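Local coordinates for protein spectinomycin phosphotransferase (Legionella pneumophila, PDB 3I0Q) that probably transfers a phosphate group from a nucleotide to the antibiotic spectinomycin, as a member of the aminoglycoside phosphotransferase family with a protein-kinase-like fold, at residues A[48-53]-A[98-103]; A[53-58]-A[93-98]. All blocks are in the same frame, centred on the assembly; numbering follows the deposited sequence.

Overall arrangement
Contact 1 pairs the neighbouring strands 49-53 and 97-101 in the antiparallel three-stranded sheet whose third strand is 38-40; contact 2 takes over at their far end, where the chain runs into loops on both sides. Their centres lie about 15 Å apart. They share Leu53 and Ile98, and packing of Ile51 against Ile97 carries one into the other. In sequence, contact 2 falls between the two segments of contact 1, apart from the shared residues, and helix 63-71 lies within the intervening chain. At contact 1 the paired strands and the linker that follows strand 97-101 hold the AMP base, as in the kinase-like N-terminal lobe; contact 2 lies mostly away from the base.

Contact 1. Residues A[48-53]-A[98-103]. With AMP (adenosine monophosphate), chain B.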
ATOM      1  N   SER A  48     -17.824 -11.033  14.289  1.00 63.65           N
ATOM      2  CA  SER A  48     -16.538 -10.451  14.641  1.00 60.48           C
ATOM      3  C   SER A  48     -16.309  -9.172  13.857  1.00 59.39           C
ATOM      4  O   SER A  48     -16.641  -9.099  12.686  1.00 58.77           O
ATOM      5  CB  SER A  48     -15.406 -11.431  14.323  1.00 60.17           C
ATOM      6  OG  SER A  48     -15.554 -12.647  15.025  1.00 57.06           O
ATOM      7  N   TYR A  49     -15.719  -8.174  14.503  1.00 59.86           N
ATOM      8  CA  TYR A  49     -15.431  -6.902  13.851  1.00 60.30           C
ATOM      9  C   TYR A  49     -13.942  -6.523  13.907  1.00 62.31           C
ATOM     10  O   TYR A  49     -13.168  -7.069  14.694  1.00 63.68           O
ATOM     11  CB  TYR A  49     -16.240  -5.783  14.498  1.00 57.41           C
ATOM     12  CG  TYR A  49     -17.724  -5.997  14.458  1.00 58.04           C
ATOM     13  CD1 TYR A  49     -18.552  -5.176  13.684  1.00 56.55           C
ATOM     14  CD2 TYR A  49     -18.324  -6.985  15.254  1.00 58.37           C
ATOM     15  CE1 TYR A  49     -19.955  -5.326  13.719  1.00 56.95           C
ATOM     16  CE2 TYR A  49     -19.718  -7.144  15.295  1.00 57.28           C
ATOM     17  CZ  TYR A  49     -20.532  -6.309  14.535  1.00 57.28           C
ATOM     18  OH  TYR A  49     -21.908  -6.421  14.653  1.00 54.42           O
ATOM     19  N   PHE A  50     -13.560  -5.577  13.055  1.00 61.03           N
ATOM     20  CA  PHE A  50     -12.204  -5.075  12.988  1.00 60.26           C
ATOM     21  C   PHE A  50     -12.398  -3.565  13.096  1.00 62.66           C
ATOM     22  O   PHE A  50     -13.009  -2.956  12.219  1.00 64.55           O
ATOM     23  CB  PHE A  50     -11.588  -5.494  11.653  1.00 58.28           C
ATOM     24  CG  PHE A  50     -10.245  -4.890  11.367  1.00 54.34           C
ATOM     25  CD1 PHE A  50     -10.141  -3.619  10.820  1.00 52.95           C
ATOM     26  CD2 PHE A  50      -9.082  -5.583  11.657  1.00 53.90           C
ATOM     27  CE1 PHE A  50      -8.890  -3.045  10.569  1.00 52.66           C
ATOM     28  CE2 PHE A  50      -7.822  -5.007  11.407  1.00 54.51           C
ATOM     29  CZ  PHE A  50      -7.732  -3.738  10.864  1.00 49.77           C
ATOM     30  N   ILE A  51     -11.902  -2.973  14.183  1.00 63.89           N
ATOM     31  CA  ILE A  51     -12.051  -1.536  14.438  1.00 65.97           C
ATOM     32  C   ILE A  51     -10.761  -0.752  14.202  1.00 67.61           C
ATOM     33  O   ILE A  51      -9.684  -1.316  14.230  1.00 69.39           O
ATOM     34  CB  ILE A  51     -12.486  -1.295  15.901  1.00 67.54           C
ATOM     35  CG1 ILE A  51     -13.062  -2.587  16.506  1.00 66.62           C
ATOM     36  CG2 ILE A  51     -13.502  -0.156  15.969  1.00 67.64           C
ATOM     37  CD1 ILE A  51     -14.317  -3.083  15.857  1.00 66.12           C
ATOM     38  N   LYS A  52     -10.854   0.548  13.974  1.00 69.85           N
ATOM     39  CA  LYS A  52      -9.637   1.339  13.762  1.00 73.93           C
ATOM     40  C   LYS A  52      -9.695   2.681  14.480  1.00 77.10           C
ATOM     41  O   LYS A  52     -10.423   3.574  14.063  1.00 78.35           O
ATOM     42  CB  LYS A  52      -9.396   1.629  12.279  1.00 73.17           C
ATOM     43  CG  LYS A  52      -9.044   0.455  11.395  1.00 75.46           C
ATOM     44  CD  LYS A  52      -8.879   0.936   9.945  1.00 76.42           C
ATOM     45  CE  LYS A  52      -8.580  -0.204   8.975  1.00 77.19           C
ATOM     46  NZ  LYS A  52      -8.337   0.275   7.584  1.00 76.76           N
ATOM     47  N   LEU A  53      -8.926   2.835  15.550  1.00 79.91           N
ATOM     48  CA  LEU A  53      -8.911   4.099  16.263  1.00 82.47           C
ATOM     49  C   LEU A  53      -7.754   4.889  15.666  1.00 85.93           C
ATOM     50  O   LEU A  53      -6.608   4.430  15.699  1.00 87.43           O
ATOM     51  CB  LEU A  53      -8.677   3.867  17.757  1.00 81.85           C
ATOM     52  CG  LEU A  53      -9.460   2.767  18.483  1.00 80.89           C
ATOM     53  CD1 LEU A  53      -9.451   3.079  19.981  1.00 78.68           C
ATOM     54  CD2 LEU A  53     -10.893   2.687  17.964  1.00 78.76           C
ATOM     55  N   ILE A  98     -13.499   3.715  13.148  1.00 73.64           N
ATOM     56  CA  ILE A  98     -13.933   3.029  11.942  1.00 70.29           C
ATOM     57  C   ILE A  98     -14.075   1.545  12.190  1.00 69.97           C
ATOM     58  O   ILE A  98     -13.102   0.857  12.517  1.00 71.67           O
ATOM     59  CB  ILE A  98     -12.944   3.185  10.766  1.00 68.13           C
ATOM     60  CG1 ILE A  98     -12.660   4.654  10.479  1.00 67.43           C
ATOM     61  CG2 ILE A  98     -13.551   2.584   9.519  1.00 67.43           C
ATOM     62  CD1 ILE A  98     -11.776   4.856   9.261  1.00 66.68           C
ATOM     63  N   ALA A  99     -15.288   1.041  12.029  1.00 67.39           N
ATOM     64  CA  ALA A  99     -15.519  -0.374  12.218  1.00 65.26           C
ATOM     65  C   ALA A  99     -15.616  -1.036  10.855  1.00 64.67           C
ATOM     66  O   ALA A  99     -16.018  -0.402   9.866  1.00 64.03           O
ATOM     67  CB  ALA A  99     -16.797  -0.589  13.002  1.00 66.30           C
ATOM     68  N   TYR A 100     -15.217  -2.299  10.801  1.00 62.85           N
ATOM     69  CA  TYR A 100     -15.280  -3.087   9.575  1.00 61.72           C
ATOM     70  C   TYR A 100     -15.566  -4.471  10.058  1.00 62.05           C
ATOM     71  O   TYR A 100     -15.170  -4.834  11.163  1.00 62.94           O
ATOM     72  CB  TYR A 100     -13.944  -3.166   8.835  1.00 61.08           C
ATOM     73  CG  TYR A 100     -13.409  -1.886   8.240  1.00 62.74           C
ATOM     74  CD1 TYR A 100     -12.543  -1.077   8.963  1.00 65.19           C
ATOM     75  CD2 TYR A 100     -13.743  -1.497   6.939  1.00 61.71           C
ATOM     76  CE1 TYR A 100     -12.018   0.088   8.409  1.00 66.64           C
ATOM     77  CE2 TYR A 100     -13.225  -0.334   6.378  1.00 62.54           C
ATOM     78  CZ  TYR A 100     -12.364   0.456   7.123  1.00 64.87           C
ATOM     79  OH  TYR A 100     -11.872   1.642   6.625  1.00 66.49           O
ATOM     80  N   PRO A 101     -16.268  -5.270   9.254  1.00 61.97           N
ATOM     81  CA  PRO A 101     -16.538  -6.637   9.707  1.00 61.41           C
ATOM     82  C   PRO A 101     -15.157  -7.322   9.717  1.00 60.87           C
ATOM     83  O   PRO A 101     -14.232  -6.836   9.065  1.00 57.47           O
ATOM     84  CB  PRO A 101     -17.469  -7.167   8.623  1.00 61.90           C
ATOM     85  CG  PRO A 101     -16.976  -6.434   7.377  1.00 60.24           C
ATOM     86  CD  PRO A 101     -16.779  -5.034   7.893  1.00 61.44           C
ATOM     87  N   PHE A 102     -14.993  -8.430  10.433  1.00 61.41           N
ATOM     88  CA  PHE A 102     -13.669  -9.041  10.468  1.00 63.81           C
ATOM     89  C   PHE A 102     -13.441 -10.124   9.437  1.00 63.98           C
ATOM     90  O   PHE A 102     -14.122 -11.138   9.448  1.00 64.71           O
ATOM     91  CB  PHE A 102     -13.353  -9.611  11.855  1.00 64.86           C
ATOM     92  CG  PHE A 102     -11.878  -9.811  12.094  1.00 66.34           C
ATOM     93  CD1 PHE A 102     -11.114  -8.818  12.691  1.00 65.58           C
ATOM     94  CD2 PHE A 102     -11.232 -10.967  11.658  1.00 67.00           C
ATOM     95  CE1 PHE A 102      -9.733  -8.974  12.847  1.00 62.80           C
ATOM     96  CE2 PHE A 102      -9.853 -11.120  11.813  1.00 64.84           C
ATOM     97  CZ  PHE A 102      -9.111 -10.121  12.409  1.00 61.40           C
ATOM     98  N   ILE A 103     -12.461  -9.911   8.564  1.00 65.21           N
ATOM     99  CA  ILE A 103     -12.141 -10.886   7.529  1.00 66.68           C
ATOM    100  C   ILE A 103     -10.989 -11.791   7.921  1.00 67.47           C
ATOM    101  O   ILE A 103      -9.828 -11.401   7.856  1.00 67.96           O
ATOM    102  CB  ILE A 103     -11.794 -10.204   6.190  1.00 67.76           C
ATOM    103  CG1 ILE A 103     -13.077  -9.796   5.475  1.00 68.18           C
ATOM    104  CG2 ILE A 103     -11.025 -11.161   5.289  1.00 67.54           C
ATOM    105  CD1 ILE A 103     -14.083  -9.123   6.378  1.00 69.72           C
TER
HETATM  106  P   AMP B 400      -4.394  -1.724   6.643  1.00 83.15           P
HETATM  107  O1P AMP B 400      -3.123  -0.956   6.511  1.00 81.99           O
HETATM  108  O2P AMP B 400      -4.873  -1.659   8.186  1.00 83.83           O
HETATM  109  O3P AMP B 400      -5.571  -1.374   5.792  1.00 82.76           O
HETATM  110  O5' AMP B 400      -4.061  -3.294   6.457  1.00 80.26           O
HETATM  111  C5' AMP B 400      -2.932  -3.897   7.109  1.00 76.76           C
HETATM  112  C4' AMP B 400      -3.303  -5.252   7.724  1.00 73.95           C
HETATM  113  O4' AMP B 400      -4.458  -5.155   8.555  1.00 73.09           O
HETATM  114  C3' AMP B 400      -3.670  -6.336   6.716  1.00 72.83           C
HETATM  115  O3' AMP B 400      -2.488  -7.097   6.408  1.00 71.87           O
HETATM  116  C2' AMP B 400      -4.648  -7.209   7.531  1.00 71.53           C
HETATM  117  O2' AMP B 400      -3.889  -8.179   8.275  1.00 71.09           O
HETATM  118  C1' AMP B 400      -5.351  -6.275   8.526  1.00 69.50           C
HETATM  119  N9  AMP B 400      -6.771  -5.921   8.218  1.00 67.09           N
HETATM  120  C8  AMP B 400      -7.246  -4.793   7.585  1.00 65.68           C
HETATM  121  N7  AMP B 400      -8.541  -4.752   7.458  1.00 64.88           N
HETATM  122  C5  AMP B 400      -8.977  -5.930   8.042  1.00 64.82           C
HETATM  123  C6  AMP B 400     -10.284  -6.506   8.236  1.00 64.97           C
HETATM  124  N6  AMP B 400     -11.405  -5.910   7.825  1.00 62.89           N
HETATM  125  N1  AMP B 400     -10.364  -7.717   8.866  1.00 65.19           N
HETATM  126  C2  AMP B 400      -9.229  -8.318   9.281  1.00 66.92           C
HETATM  127  N3  AMP B 400      -7.959  -7.879   9.158  1.00 65.54           N
HETATM  128  C4  AMP B 400      -7.905  -6.662   8.518  1.00 65.65           C
HETATM  129  O   HOH W   1      -9.711   3.026   7.705  1.00 59.57           O
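Phe50 N donates to Tyr100 O at 2.6 Å, with the N-H pointing almost straight at the oxygen (165°) and nearly along the C=O axis. The reciprocal bond from Tyr100 N to Phe50 O is weak, and so are those joining Lys52 to Ile98. Past the strand end, Phe102 N binds Ser48 O from above the carbonyl plane, which keeps the chains together as Phe102 and Ile103 turn into the linker.

The side chains of Phe50 and Tyr100 lie on the sheet face that meets the nucleotide. With CG anti to the backbone N (chi1 172°), the Phe50 ring is laid against the adenine, and AMP C5 sits over its centre, 3.5 Å above the plane. Phe102 meets the base too, with AMP C2 over the middle of one ring face. Its CD1 packs against Phe50 CB at 3.5 Å, and the two rings are inclined at 49°. Backbone groups read the polar edge of adenine: AMP N6 donates to Pro101 O at 3.2 Å, while Ile103 N donates to AMP N1 at 3.0 Å. This pair of bonds is the familiar kinase hinge pattern.

Lys52, extended beyond CG, runs across Tyr100, with CE 3.5 Å from Tyr100 CE1. A water bridges Lys52 NZ and Tyr100 OH. The amine approaches the phosphate without a close bond, NZ to AMP O3P being 3.7 Å, and the Lys52 side chain lies about 5 Å from that of Asp230, a magnesium-binding residue. On the other face Ile51 and Ala99 pack on helix 8-19.

Adenine is thus fixed by two backbone bonds and two aromatic rings, while Lys52 extends toward the phosphate end of the nucleotide.

Contact 2. Residues A[53-58]-A[93-98]; sequences LKYGYH and KHFKII
Lys54 O lies over one face of the Phe95 ring, 3.2 Å from CE1, and Tyr55 CA meets the same ring carbon obliquely. Phe95 CE1 also reaches the edge of the Tyr55 ring near its plane. The CB of Phe95 points away from 53-58, but CG anti to the backbone N (chi1 -165°) helps bring the ring back against that loop.

Farther along, Tyr57 and His94 lie side by side and point the same way, their planes inclined at 34°. Tyr57 CE1 is 3.5 Å from His94 CB, and the tyrosine ring passes obliquely by His94 O.

Behind these groups the backbones are tied by a straight but weak bond from Lys54 N to Lys96 O, 3.4 Å long. Leu53 CD2 and Ile97 CG2 make a loose apolar contact at 4.4 Å, and Ile97 continues onto Leu14 and Tyr19. The bent chain of Lys96 carries NZ toward Glu60 in a long, weak ion pair. Lys54 NZ has a similarly weak pairing with Asp232.

Regular strand pairing therefore fades here: aromatic rings set against backbone, with the buried Lys96 chain, join the loop before helix 63-71 to the loop leading into strand 97-101, while both lysines turn their amines to acidic partners elsewhere.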
ATOM      1  N   LEU A  53      -8.926   2.835  15.550  1.00 79.91           N
ATOM      2  CA  LEU A  53      -8.911   4.099  16.263  1.00 82.47           C
ATOM      3  C   LEU A  53      -7.754   4.889  15.666  1.00 85.93           C
ATOM      4  O   LEU A  53      -6.608   4.430  15.699  1.00 87.43           O
ATOM      5  CB  LEU A  53      -8.677   3.867  17.757  1.00 81.85           C
ATOM      6  CG  LEU A  53      -9.460   2.767  18.483  1.00 80.89           C
ATOM      7  CD1 LEU A  53      -9.451   3.079  19.981  1.00 78.68           C
ATOM      8  CD2 LEU A  53     -10.893   2.687  17.964  1.00 78.76           C
ATOM      9  N   LYS A  54      -8.042   6.061  15.108  1.00 88.47           N
ATOM     10  CA  LYS A  54      -6.998   6.876  14.496  1.00 92.24           C
ATOM     11  C   LYS A  54      -6.913   8.262  15.127  1.00 96.32           C
ATOM     12  O   LYS A  54      -7.844   9.058  14.984  1.00 97.81           O
ATOM     13  CB  LYS A  54      -7.261   7.019  12.992  1.00 91.87           C
ATOM     14  CG  LYS A  54      -7.311   5.701  12.209  1.00 91.52           C
ATOM     15  CD  LYS A  54      -7.360   5.950  10.704  1.00 91.98           C
ATOM     16  CE  LYS A  54      -7.026   4.687   9.909  1.00 94.05           C
ATOM     17  NZ  LYS A  54      -6.833   4.919   8.433  1.00 93.14           N
ATOM     18  N   TYR A  55      -5.800   8.551  15.812  1.00100.02           N
ATOM     19  CA  TYR A  55      -5.604   9.852  16.468  1.00103.81           C
ATOM     20  C   TYR A  55      -5.563  11.028  15.504  1.00106.42           C
ATOM     21  O   TYR A  55      -4.799  11.029  14.537  1.00106.07           O
ATOM     22  CB  TYR A  55      -4.321   9.869  17.305  1.00105.20           C
ATOM     23  CG  TYR A  55      -3.872  11.272  17.722  1.00106.90           C
ATOM     24  CD1 TYR A  55      -4.749  12.151  18.369  1.00106.74           C
ATOM     25  CD2 TYR A  55      -2.568  11.718  17.464  1.00106.81           C
ATOM     26  CE1 TYR A  55      -4.340  13.439  18.746  1.00106.76           C
ATOM     27  CE2 TYR A  55      -2.149  13.004  17.839  1.00106.25           C
ATOM     28  CZ  TYR A  55      -3.041  13.857  18.479  1.00106.94           C
ATOM     29  OH  TYR A  55      -2.637  15.122  18.854  1.00105.68           O
ATOM     30  N   GLY A  56      -6.372  12.041  15.803  1.00109.76           N
ATOM     31  CA  GLY A  56      -6.436  13.219  14.961  1.00113.91           C
ATOM     32  C   GLY A  56      -7.185  12.913  13.680  1.00117.23           C
ATOM     33  O   GLY A  56      -7.092  11.805  13.145  1.00117.98           O
ATOM     34  N   TYR A  57      -7.941  13.886  13.185  1.00119.50           N
ATOM     35  CA  TYR A  57      -8.694  13.698  11.954  1.00122.01           C
ATOM     36  C   TYR A  57      -7.788  13.777  10.718  1.00122.74           C
ATOM     37  O   TYR A  57      -7.313  14.857  10.345  1.00123.28           O
ATOM     38  CB  TYR A  57      -9.840  14.727  11.862  1.00123.76           C
ATOM     39  CG  TYR A  57      -9.570  16.080  12.505  1.00125.56           C
ATOM     40  CD1 TYR A  57      -9.260  16.184  13.866  1.00126.05           C
ATOM     41  CD2 TYR A  57      -9.652  17.258  11.760  1.00125.90           C
ATOM     42  CE1 TYR A  57      -9.039  17.424  14.466  1.00126.28           C
ATOM     43  CE2 TYR A  57      -9.436  18.503  12.353  1.00126.43           C
ATOM     44  CZ  TYR A  57      -9.130  18.578  13.705  1.00126.40           C
ATOM     45  OH  TYR A  57      -8.919  19.806  14.299  1.00126.35           O
ATOM     46  N   HIS A  58      -7.546  12.620  10.097  1.00123.02           N
ATOM     47  CA  HIS A  58      -6.699  12.535   8.904  1.00122.95           C
ATOM     48  C   HIS A  58      -7.310  11.767   7.728  1.00121.98           C
ATOM     49  O   HIS A  58      -8.357  11.116   7.857  1.00122.42           O
ATOM     50  CB  HIS A  58      -5.343  11.918   9.258  1.00124.11           C
ATOM     51  CG  HIS A  58      -4.563  12.725  10.244  1.00125.89           C
ATOM     52  ND1 HIS A  58      -4.470  14.099  10.169  1.00126.73           N
ATOM     53  CD2 HIS A  58      -3.846  12.356  11.331  1.00126.07           C
ATOM     54  CE1 HIS A  58      -3.732  14.542  11.171  1.00127.01           C
ATOM     55  NE2 HIS A  58      -3.341  13.505  11.891  1.00127.23           N
ATOM     56  N   LYS A  93     -16.380  14.461  18.065  1.00106.01           N
ATOM     57  CA  LYS A  93     -15.690  15.737  18.271  1.00107.27           C
ATOM     58  C   LYS A  93     -14.283  15.776  17.657  1.00108.22           C
ATOM     59  O   LYS A  93     -13.274  15.714  18.374  1.00108.98           O
ATOM     60  CB  LYS A  93     -15.616  16.080  19.767  1.00106.69           C
ATOM     61  CG  LYS A  93     -16.773  16.926  20.282  1.00106.12           C
ATOM     62  CD  LYS A  93     -18.120  16.242  20.103  1.00105.78           C
ATOM     63  CE  LYS A  93     -19.254  17.143  20.580  1.00105.66           C
ATOM     64  NZ  LYS A  93     -20.584  16.471  20.529  1.00104.72           N
ATOM     65  N   HIS A  94     -14.239  15.877  16.326  1.00108.44           N
ATOM     66  CA  HIS A  94     -12.998  15.949  15.539  1.00107.68           C
ATOM     67  C   HIS A  94     -12.291  14.609  15.265  1.00106.43           C
ATOM     68  O   HIS A  94     -11.912  14.336  14.125  1.00106.66           O
ATOM     69  CB  HIS A  94     -12.006  16.932  16.193  1.00108.96           C
ATOM     70  CG  HIS A  94     -12.613  18.253  16.580  1.00109.99           C
ATOM     71  ND1 HIS A  94     -13.417  18.986  15.732  1.00109.30           N
ATOM     72  CD2 HIS A  94     -12.515  18.977  17.721  1.00109.55           C
ATOM     73  CE1 HIS A  94     -13.788  20.101  16.334  1.00108.71           C
ATOM     74  NE2 HIS A  94     -13.253  20.122  17.542  1.00108.68           N
ATOM     75  N   PHE A  95     -12.129  13.787  16.306  1.00104.70           N
ATOM     76  CA  PHE A  95     -11.461  12.467  16.250  1.00102.22           C
ATOM     77  C   PHE A  95     -11.955  11.525  15.133  1.00100.75           C
ATOM     78  O   PHE A  95     -12.485  11.996  14.116  1.00101.10           O
ATOM     79  CB  PHE A  95     -11.613  11.780  17.616  1.00101.66           C
ATOM     80  CG  PHE A  95     -10.698  10.601  17.830  1.00 99.36           C
ATOM     81  CD1 PHE A  95      -9.322  10.763  17.818  1.00 98.20           C
ATOM     82  CD2 PHE A  95     -11.224   9.339  18.093  1.00 98.50           C
ATOM     83  CE1 PHE A  95      -8.488   9.685  18.071  1.00 97.95           C
ATOM     84  CE2 PHE A  95     -10.396   8.262  18.346  1.00 96.89           C
ATOM     85  CZ  PHE A  95      -9.029   8.434  18.335  1.00 96.73           C
ATOM     86  N   LYS A  96     -11.780  10.203  15.323  1.00 97.26           N
ATOM     87  CA  LYS A  96     -12.193   9.208  14.319  1.00 92.65           C
ATOM     88  C   LYS A  96     -12.184   7.722  14.753  1.00 89.25           C
ATOM     89  O   LYS A  96     -11.209   7.234  15.327  1.00 88.80           O
ATOM     90  CB  LYS A  96     -11.301   9.357  13.077  1.00 93.62           C
ATOM     91  CG  LYS A  96     -11.786   8.622  11.832  1.00 94.31           C
ATOM     92  CD  LYS A  96     -12.396   9.583  10.807  1.00 95.77           C
ATOM     93  CE  LYS A  96     -11.363  10.559  10.231  1.00 96.63           C
ATOM     94  NZ  LYS A  96     -11.947  11.508   9.231  1.00 95.44           N
ATOM     95  N   ILE A  97     -13.284   7.021  14.467  1.00 84.50           N
ATOM     96  CA  ILE A  97     -13.435   5.582  14.735  1.00 79.11           C
ATOM     97  C   ILE A  97     -13.943   4.933  13.434  1.00 77.25           C
ATOM     98  O   ILE A  97     -14.725   5.534  12.695  1.00 76.72           O
ATOM     99  CB  ILE A  97     -14.483   5.258  15.820  1.00 77.33           C
ATOM    100  CG1 ILE A  97     -14.075   5.831  17.165  1.00 76.08           C
ATOM    101  CG2 ILE A  97     -14.624   3.752  15.960  1.00 75.92           C
ATOM    102  CD1 ILE A  97     -15.003   5.384  18.286  1.00 74.92           C
ATOM    103  N   ILE A  98     -13.499   3.715  13.148  1.00 73.64           N
ATOM    104  CA  ILE A  98     -13.933   3.029  11.942  1.00 70.29           C
ATOM    105  C   ILE A  98     -14.075   1.545  12.190  1.00 69.97           C
ATOM    106  O   ILE A  98     -13.102   0.857  12.517  1.00 71.67           O
ATOM    107  CB  ILE A  98     -12.944   3.185  10.766  1.00 68.13           C
ATOM    108  CG1 ILE A  98     -12.660   4.654  10.479  1.00 67.43           C
ATOM    109  CG2 ILE A  98     -13.551   2.584   9.519  1.00 67.43           C
ATOM    110  CD1 ILE A  98     -11.776   4.856   9.261  1.00 66.68           C
TER